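Local coordinates for protein ammonium transporter (Kuenenia stuttgartiensis, PDB 6EU6) that probably senses extracellular ammonium at the membrane, as the transporter-like sensor part of an ammonium-responsive histidine kinase, at residues P137-W142 / V364-S369; A165-V170 / I332-V337; F215-W220 / T271-G276. One frame throughout, in Å; residues are numbered along the deposited sequence.

Interaction 1: residues P137-W142 / V364-S369; sequences PIFGHW and VIVAFS
Phe139 and Trp142, on helix 121-144, reach across to Val366 and Ala367 of helix 353-385. The two short segments run nearly antiparallel, at 163°, with their axes 11.2 Å apart, a wide spacing that large aromatic side chains can bridge. Ala367, being small, gives the end of the Phe139 ring a place to come close to the other helix's backbone, with CE2 3.7 Å from Ala367 CA. The contact is made by carbon atoms alone. With CG anti to the backbone N (chi1 -171°), Phe139 extends its ring to Ala367, whose methyl CB meets the ring atoms CE2 and CZ, each at 3.7 Å. The same corner of the ring has CG1 of Val366 at its edge, near the ring plane, 4.0 Å from CE2. That methyl also takes Trp142, sitting 3.7 Å from its CZ3, so one branch of the valine fills the angle between two aromatic groups.

The polar groups nearby find their partners outside the pairing of the two segments. One face of the Trp142 ring is covered from within its own helix by the carbonyl O of Ile138, 3.2 Å above the plane and offset toward the rim. The indole NE1 is bonded outside the contact, to Leu74 O, which should help fix the rotation of the ring, and the indole also meets the rings of Trp155 and Trp370. Helix 167-185 also packs against Phe139 and Ala367. Contact between the segments therefore depends on shape and burial, while the indole's one polar group is satisfied by a partner elsewhere.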
loop_
_atom_site.group_PDB
_atom_site.type_symbol
_atom_site.label_atom_id
_atom_site.label_comp_id
_atom_site.label_asym_id
_atom_site.label_seq_id
_atom_site.Cartn_x
_atom_site.Cartn_y
_atom_site.Cartn_z
ATOM N N PRO A 137 5.863 -18.198 20.082
ATOM C CA PRO A 137 5.518 -19.468 19.500
ATOM C C PRO A 137 5.081 -20.587 20.533
ATOM O O PRO A 137 4.303 -21.447 20.183
ATOM C CB PRO A 137 6.819 -19.910 18.793
ATOM C CG PRO A 137 7.905 -19.267 19.590
ATOM C CD PRO A 137 7.313 -17.948 20.105
ATOM N N ILE A 138 5.549 -20.528 21.766
ATOM C CA ILE A 138 5.103 -21.530 22.760
ATOM C C ILE A 138 3.650 -21.295 23.179
ATOM O O ILE A 138 2.836 -22.204 23.100
ATOM C CB ILE A 138 6.055 -21.572 23.978
ATOM C CG1 ILE A 138 7.383 -22.157 23.530
ATOM C CG2 ILE A 138 5.437 -22.415 25.102
ATOM C CD1 ILE A 138 8.551 -21.933 24.481
ATOM N N PHE A 139 3.297 -20.062 23.530
ATOM C CA PHE A 139 1.853 -19.733 23.664
ATOM C C PHE A 139 1.054 -20.042 22.419
ATOM O O PHE A 139 -0.051 -20.559 22.495
ATOM C CB PHE A 139 1.579 -18.290 24.142
ATOM C CG PHE A 139 0.136 -18.043 24.475
ATOM C CD1 PHE A 139 -0.779 -17.665 23.474
ATOM C CD2 PHE A 139 -0.360 -18.262 25.758
ATOM C CE1 PHE A 139 -2.147 -17.489 23.777
ATOM C CE2 PHE A 139 -1.742 -18.101 26.057
ATOM C CZ PHE A 139 -2.617 -17.693 25.063
ATOM N N GLY A 140 1.637 -19.805 21.262
ATOM C CA GLY A 140 0.948 -20.092 20.034
ATOM C C GLY A 140 0.649 -21.575 19.892
ATOM O O GLY A 140 -0.356 -21.949 19.313
ATOM N N HIS A 141 1.590 -22.395 20.336
ATOM C CA HIS A 141 1.373 -23.859 20.321
ATOM C C HIS A 141 0.161 -24.201 21.219
ATOM O O HIS A 141 -0.745 -24.940 20.818
ATOM C CB HIS A 141 2.594 -24.598 20.800
ATOM C CG HIS A 141 2.486 -26.070 20.618
ATOM N ND1 HIS A 141 2.678 -26.676 19.396
ATOM C CD2 HIS A 141 2.161 -27.064 21.493
ATOM C CE1 HIS A 141 2.521 -27.984 19.526
ATOM N NE2 HIS A 141 2.214 -28.243 20.788
ATOM N N TRP A 142 0.113 -23.581 22.385
ATOM C CA TRP A 142 -0.961 -23.886 23.342
ATOM C C TRP A 142 -2.312 -23.612 22.745
ATOM O O TRP A 142 -3.264 -24.380 22.984
ATOM C CB TRP A 142 -0.778 -23.128 24.638
ATOM C CG TRP A 142 0.495 -23.403 25.328
ATOM C CD1 TRP A 142 1.401 -24.407 25.034
ATOM C CD2 TRP A 142 1.059 -22.665 26.404
ATOM N NE1 TRP A 142 2.503 -24.300 25.867
ATOM C CE2 TRP A 142 2.290 -23.250 26.720
ATOM C CE3 TRP A 142 0.652 -21.550 27.124
ATOM C CZ2 TRP A 142 3.110 -22.745 27.709
ATOM C CZ3 TRP A 142 1.450 -21.090 28.098
ATOM C CH2 TRP A 142 2.659 -21.666 28.374
ATOM N N VAL A 364 -6.762 -15.666 28.635
ATOM C CA VAL A 364 -6.313 -14.305 28.891
ATOM C C VAL A 364 -5.294 -14.242 30.027
ATOM O O VAL A 364 -4.282 -13.540 29.935
ATOM C CB VAL A 364 -7.512 -13.404 29.217
ATOM C CG1 VAL A 364 -7.115 -12.139 29.925
ATOM C CG2 VAL A 364 -8.260 -13.077 27.930
ATOM N N ILE A 365 -5.603 -14.916 31.125
ATOM C CA ILE A 365 -4.726 -14.934 32.307
ATOM C C ILE A 365 -3.451 -15.676 32.087
ATOM O O ILE A 365 -2.391 -15.285 32.589
ATOM C CB ILE A 365 -5.513 -15.517 33.528
ATOM C CG1 ILE A 365 -6.473 -14.453 34.000
ATOM C CG2 ILE A 365 -4.574 -15.934 34.629
ATOM C CD1 ILE A 365 -7.713 -15.000 34.652
ATOM N N VAL A 366 -3.519 -16.786 31.386
ATOM C CA VAL A 366 -2.321 -17.528 31.029
ATOM C C VAL A 366 -1.415 -16.692 30.101
ATOM O O VAL A 366 -0.234 -16.642 30.317
ATOM C CB VAL A 366 -2.667 -18.857 30.378
ATOM C CG1 VAL A 366 -1.416 -19.515 29.791
ATOM C CG2 VAL A 366 -3.348 -19.779 31.409
ATOM N N ALA A 367 -1.997 -16.017 29.113
ATOM C CA ALA A 367 -1.223 -15.144 28.177
ATOM C C ALA A 367 -0.498 -14.027 28.918
ATOM O O ALA A 367 0.741 -13.788 28.751
ATOM C CB ALA A 367 -2.127 -14.586 27.058
ATOM N N PHE A 368 -1.217 -13.422 29.855
ATOM C CA PHE A 368 -0.616 -12.401 30.695
ATOM C C PHE A 368 0.482 -12.980 31.505
ATOM O O PHE A 368 1.569 -12.438 31.547
ATOM C CB PHE A 368 -1.686 -11.682 31.571
ATOM C CG PHE A 368 -1.124 -10.618 32.424
ATOM C CD1 PHE A 368 -0.994 -9.331 31.950
ATOM C CD2 PHE A 368 -0.631 -10.915 33.699
ATOM C CE1 PHE A 368 -0.426 -8.328 32.710
ATOM C CE2 PHE A 368 -0.066 -9.903 34.467
ATOM C CZ PHE A 368 0.034 -8.610 33.985
ATOM N N SER A 369 0.214 -14.061 32.220
ATOM C CA SER A 369 1.227 -14.570 33.163
ATOM C C SER A 369 2.482 -14.996 32.442
ATOM O O SER A 369 3.610 -14.779 32.943
ATOM C CB SER A 369 0.682 -15.776 33.967
ATOM O OG SER A 369 -0.508 -15.395 34.676
#

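Interaction 2: residues A165-V170 / I332-V337; sequences AGATVV and IGTLCV
Thr334 buries the most surface here, and its hydroxyl faces Thr168: the two OG1 atoms are 2.6 Å apart, close enough for a hydrogen bond, with the side chains crossing at about a right angle. Thr334 OG1 also bonds to Gly330 O one turn earlier, giving this buried oxygen a second polar neighbour. OG1 of Thr334 stands anti to its carbonyl carbon (chi1 -64°), which points it toward the other segment, where the methyl CB of Ala167 lies 3.4 Å away. Threonine suits both positions, pairing a hydroxyl that can bond with a methyl that can pack, and the small Ala167 lets the backbones come near.

The start of helix 167-185 is prepared by Gly166 at its N-cap, where phi is positive (110°) and a CB would jam against the carbonyl O of Ala165 and clash with Val170 CG2. The carboxylate of Asp163 takes up the backbone N-H groups of residues 166 to 169. Equivalent helices carry the twin pore histidines in Amt proteins, as this one and helix 322-340 probably do here. Around the contact, Thr168 packs on Phe139 of helix 121-144, Thr334 touches Val364 of helix 353-385, and Val170 leans on helix 93-114.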
loop_
_atom_site.group_PDB
_atom_site.type_symbol
_atom_site.label_atom_id
_atom_site.label_comp_id
_atom_site.label_asym_id
_atom_site.label_seq_id
_atom_site.Cartn_x
_atom_site.Cartn_y
_atom_site.Cartn_z
ATOM N N ALA A 165 -7.946 -14.912 14.849
ATOM C CA ALA A 165 -6.832 -14.328 14.165
ATOM C C ALA A 165 -5.739 -13.795 15.105
ATOM O O ALA A 165 -4.722 -13.303 14.645
ATOM C CB ALA A 165 -7.348 -13.288 13.171
ATOM N N GLY A 166 -5.896 -13.937 16.422
ATOM C CA GLY A 166 -4.815 -13.605 17.318
ATOM C C GLY A 166 -4.972 -12.384 18.195
ATOM O O GLY A 166 -3.983 -11.667 18.486
ATOM N N ALA A 167 -6.189 -12.122 18.648
ATOM C CA ALA A 167 -6.347 -11.051 19.599
ATOM C C ALA A 167 -5.437 -11.236 20.846
ATOM O O ALA A 167 -4.825 -10.270 21.359
ATOM C CB ALA A 167 -7.802 -10.924 20.032
ATOM N N THR A 168 -5.381 -12.482 21.310
ATOM C CA THR A 168 -4.526 -12.881 22.394
ATOM C C THR A 168 -3.173 -13.366 21.846
ATOM O O THR A 168 -2.129 -12.887 22.265
ATOM C CB THR A 168 -5.204 -13.989 23.272
ATOM O OG1 THR A 168 -6.336 -13.422 23.963
ATOM C CG2 THR A 168 -4.262 -14.445 24.302
ATOM N N VAL A 169 -3.201 -14.267 20.898
ATOM C CA VAL A 169 -1.986 -14.961 20.458
ATOM C C VAL A 169 -0.953 -13.959 19.882
ATOM O O VAL A 169 0.248 -14.053 20.174
ATOM C CB VAL A 169 -2.341 -16.021 19.432
ATOM C CG1 VAL A 169 -1.063 -16.688 18.836
ATOM C CG2 VAL A 169 -3.145 -17.122 20.099
ATOM N N VAL A 170 -1.427 -12.993 19.100
ATOM C CA VAL A 170 -0.584 -11.929 18.585
ATOM C C VAL A 170 -0.582 -10.700 19.509
ATOM O O VAL A 170 0.449 -10.259 19.995
ATOM C CB VAL A 170 -0.993 -11.585 17.140
ATOM C CG1 VAL A 170 -0.181 -10.385 16.604
ATOM C CG2 VAL A 170 -0.698 -12.809 16.233
ATOM N N ILE A 332 -10.250 -7.696 25.642
ATOM C CA ILE A 332 -11.622 -7.417 25.402
ATOM C C ILE A 332 -12.182 -8.236 24.237
ATOM O O ILE A 332 -13.275 -8.845 24.333
ATOM C CB ILE A 332 -11.861 -5.903 25.121
ATOM C CG1 ILE A 332 -11.441 -5.058 26.293
ATOM C CG2 ILE A 332 -13.297 -5.686 24.679
ATOM C CD1 ILE A 332 -11.187 -3.600 25.975
ATOM N N GLY A 333 -11.477 -8.265 23.106
ATOM C CA GLY A 333 -11.959 -9.067 22.003
ATOM C C GLY A 333 -12.040 -10.558 22.351
ATOM O O GLY A 333 -12.945 -11.295 21.940
ATOM N N THR A 334 -11.023 -11.045 23.067
ATOM C CA THR A 334 -10.952 -12.450 23.372
ATOM C C THR A 334 -12.159 -12.826 24.284
ATOM O O THR A 334 -12.823 -13.899 24.075
ATOM C CB THR A 334 -9.599 -12.735 23.994
ATOM O OG1 THR A 334 -8.547 -12.463 22.999
ATOM C CG2 THR A 334 -9.526 -14.223 24.525
ATOM N N LEU A 335 -12.449 -11.984 25.294
ATOM C CA LEU A 335 -13.648 -12.213 26.153
ATOM C C LEU A 335 -14.958 -12.131 25.369
ATOM O O LEU A 335 -15.876 -12.928 25.585
ATOM C CB LEU A 335 -13.681 -11.274 27.333
ATOM C CG LEU A 335 -12.519 -11.421 28.286
ATOM C CD1 LEU A 335 -12.652 -10.313 29.303
ATOM C CD2 LEU A 335 -12.504 -12.796 28.950
ATOM N N CYS A 336 -15.024 -11.230 24.409
ATOM C CA CYS A 336 -16.241 -11.023 23.562
ATOM C C CYS A 336 -16.568 -12.192 22.674
ATOM O O CYS A 336 -17.723 -12.365 22.305
ATOM C CB CYS A 336 -16.076 -9.756 22.703
ATOM S SG CYS A 336 -16.364 -8.195 23.567
ATOM N N VAL A 337 -15.587 -13.033 22.342
ATOM C CA VAL A 337 -15.881 -14.229 21.657
ATOM C C VAL A 337 -17.088 -14.978 22.348
ATOM O O VAL A 337 -18.059 -15.418 21.697
ATOM C CB VAL A 337 -14.669 -15.180 21.705
ATOM C CG1 VAL A 337 -15.115 -16.639 21.430
ATOM C CG2 VAL A 337 -13.578 -14.741 20.733
#

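Interaction 3: residues F215-W220 / T271-G276; sequences FLWFGW and TAILAG
Leu274 pushes its two methyls between Leu216 and Trp220, in the eleven-helix membrane bundle of the Amt/Mep/Rh family, where helices 206-226 and 266-280 pack side by side. Their segments run almost parallel, at 10°, with axes 10.6 Å apart. Leu274 has CG anti to its carbonyl carbon (chi1 -61°), a conformation that carries the branch toward the other helix although its CB does not point there directly. Both methyls pack on CD1 of Leu216, with CD1 of Leu274 3.8 Å from it, and CD2 of Leu274 also lies at the edge of the Trp220 ring, near its plane, 3.9 Å from CZ3. The fork suits this place because it lets one side chain touch both residues. The Trp220 side chain, its chi1 off the staggered positions, crosses Leu274 at about a right angle, and its indole also meets His171.

With CG anti to the backbone N (chi1 -177°), Trp217 carries its ring nearer the second helix than its CB direction suggests. NE1 is hydrogen-bonded to Asn243 OD1, and the ring meets Phe21 of the second subunit at the trimer interface. Ile273 packs on Leu52 of that subunit, and its CG2 approaches the benzene part of Trp217 obliquely, 4.0 Å from CE3.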
loop_
_atom_site.group_PDB
_atom_site.type_symbol
_atom_site.label_atom_id
_atom_site.label_comp_id
_atom_site.label_asym_id
_atom_site.label_seq_id
_atom_site.Cartn_x
_atom_site.Cartn_y
_atom_site.Cartn_z
ATOM N N PHE A 215 -2.913 2.246 7.037
ATOM C CA PHE A 215 -2.183 1.080 6.638
ATOM C C PHE A 215 -2.486 -0.111 7.518
ATOM O O PHE A 215 -2.549 -1.259 7.060
ATOM C CB PHE A 215 -0.662 1.262 6.770
ATOM C CG PHE A 215 -0.061 2.004 5.657
ATOM C CD1 PHE A 215 -0.086 1.478 4.388
ATOM C CD2 PHE A 215 0.624 3.207 5.900
ATOM C CE1 PHE A 215 0.509 2.184 3.335
ATOM C CE2 PHE A 215 1.183 3.917 4.868
ATOM C CZ PHE A 215 1.087 3.416 3.577
ATOM N N LEU A 216 -2.571 0.159 8.820
ATOM C CA LEU A 216 -2.842 -0.911 9.773
ATOM C C LEU A 216 -4.197 -1.510 9.527
ATOM O O LEU A 216 -4.370 -2.739 9.547
ATOM C CB LEU A 216 -2.700 -0.408 11.205
ATOM C CG LEU A 216 -1.226 -0.113 11.633
ATOM C CD1 LEU A 216 -1.200 0.569 13.009
ATOM C CD2 LEU A 216 -0.409 -1.369 11.702
ATOM N N TRP A 217 -5.154 -0.618 9.328
ATOM C CA TRP A 217 -6.566 -1.029 9.097
ATOM C C TRP A 217 -6.655 -1.905 7.801
ATOM O O TRP A 217 -7.245 -3.011 7.760
ATOM C CB TRP A 217 -7.388 0.245 9.053
ATOM C CG TRP A 217 -8.913 0.193 8.889
ATOM C CD1 TRP A 217 -9.664 -0.794 8.351
ATOM C CD2 TRP A 217 -9.817 1.222 9.269
ATOM N NE1 TRP A 217 -11.006 -0.403 8.307
ATOM C CE2 TRP A 217 -11.117 0.821 8.886
ATOM C CE3 TRP A 217 -9.644 2.462 9.836
ATOM C CZ2 TRP A 217 -12.235 1.604 9.084
ATOM C CZ3 TRP A 217 -10.756 3.262 10.036
ATOM C CH2 TRP A 217 -12.047 2.816 9.671
ATOM N N PHE A 218 -6.046 -1.409 6.729
ATOM C CA PHE A 218 -5.914 -2.155 5.491
ATOM C C PHE A 218 -5.274 -3.493 5.710
ATOM O O PHE A 218 -5.814 -4.494 5.333
ATOM C CB PHE A 218 -5.057 -1.375 4.525
ATOM C CG PHE A 218 -4.722 -2.108 3.302
ATOM C CD1 PHE A 218 -5.593 -2.096 2.208
ATOM C CD2 PHE A 218 -3.515 -2.727 3.182
ATOM C CE1 PHE A 218 -5.259 -2.744 1.036
ATOM C CE2 PHE A 218 -3.170 -3.445 2.032
ATOM C CZ PHE A 218 -4.048 -3.452 0.945
ATOM N N GLY A 219 -4.119 -3.510 6.332
ATOM C CA GLY A 219 -3.497 -4.785 6.682
ATOM C C GLY A 219 -4.326 -5.748 7.499
ATOM O O GLY A 219 -4.241 -6.977 7.301
ATOM N N TRP A 220 -5.122 -5.210 8.425
ATOM C CA TRP A 220 -5.991 -6.059 9.284
ATOM C C TRP A 220 -7.021 -6.807 8.464
ATOM O O TRP A 220 -7.473 -7.875 8.876
ATOM C CB TRP A 220 -6.676 -5.237 10.426
ATOM C CG TRP A 220 -6.060 -5.508 11.710
ATOM C CD1 TRP A 220 -5.996 -6.725 12.332
ATOM C CD2 TRP A 220 -5.424 -4.571 12.597
ATOM N NE1 TRP A 220 -5.325 -6.593 13.553
ATOM C CE2 TRP A 220 -5.004 -5.290 13.752
ATOM C CE3 TRP A 220 -5.247 -3.201 12.579
ATOM C CZ2 TRP A 220 -4.369 -4.692 14.810
ATOM C CZ3 TRP A 220 -4.598 -2.607 13.643
ATOM C CH2 TRP A 220 -4.164 -3.367 14.741
ATOM N N THR A 271 -6.002 5.379 19.164
ATOM C CA THR A 271 -5.993 4.257 20.122
ATOM C C THR A 271 -7.271 3.447 20.000
ATOM O O THR A 271 -7.256 2.243 20.002
ATOM C CB THR A 271 -5.777 4.771 21.563
ATOM O OG1 THR A 271 -4.518 5.389 21.623
ATOM C CG2 THR A 271 -5.825 3.655 22.589
ATOM N N ALA A 272 -8.407 4.128 19.972
ATOM C CA ALA A 272 -9.634 3.438 19.972
ATOM C C ALA A 272 -9.859 2.612 18.672
ATOM O O ALA A 272 -10.370 1.501 18.734
ATOM C CB ALA A 272 -10.752 4.431 20.206
ATOM N N ILE A 273 -9.529 3.217 17.500
ATOM C CA ILE A 273 -9.653 2.562 16.231
ATOM C C ILE A 273 -8.822 1.284 16.232
ATOM O O ILE A 273 -9.326 0.219 15.922
ATOM C CB ILE A 273 -9.263 3.519 15.075
ATOM C CG1 ILE A 273 -10.358 4.601 15.000
ATOM C CG2 ILE A 273 -9.188 2.714 13.799
ATOM C CD1 ILE A 273 -9.995 5.784 14.144
ATOM N N LEU A 274 -7.554 1.411 16.601
ATOM C CA LEU A 274 -6.699 0.263 16.572
ATOM C C LEU A 274 -7.130 -0.826 17.589
ATOM O O LEU A 274 -7.038 -2.017 17.289
ATOM C CB LEU A 274 -5.252 0.679 16.805
ATOM C CG LEU A 274 -4.528 1.618 15.877
ATOM C CD1 LEU A 274 -3.031 1.541 16.249
ATOM C CD2 LEU A 274 -4.742 1.212 14.465
ATOM N N ALA A 275 -7.572 -0.399 18.782
ATOM C CA ALA A 275 -8.104 -1.345 19.779
ATOM C C ALA A 275 -9.313 -2.094 19.271
ATOM O O ALA A 275 -9.452 -3.284 19.478
ATOM C CB ALA A 275 -8.427 -0.663 21.096
ATOM N N GLY A 276 -10.171 -1.436 18.520
ATOM C CA GLY A 276 -11.270 -2.149 17.926
ATOM C C GLY A 276 -10.887 -3.169 16.893
ATOM O O GLY A 276 -11.489 -4.245 16.867
#

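From the N terminus, the chain first lays down helix 121-144 with the opening segment of interaction 1, then helix 167-185 with that of interaction 2, and next helix 206-226 with that of interaction 3. The partners return in reverse order. Residues 271-276 close the shortest loop, 332-337 the next, and 364-369 the longest, so the three contacts nest concentrically and none cross. Interactions 1 and 2 touch: Thr168 CG2 lies 3.5 Å from Ala367 CB, joining four helices into one packed group. Interaction 3 stands apart, on the opposite side of the chain's centre from interaction 1 and beside the second subunit, its centre 14 Å from that of interaction 2.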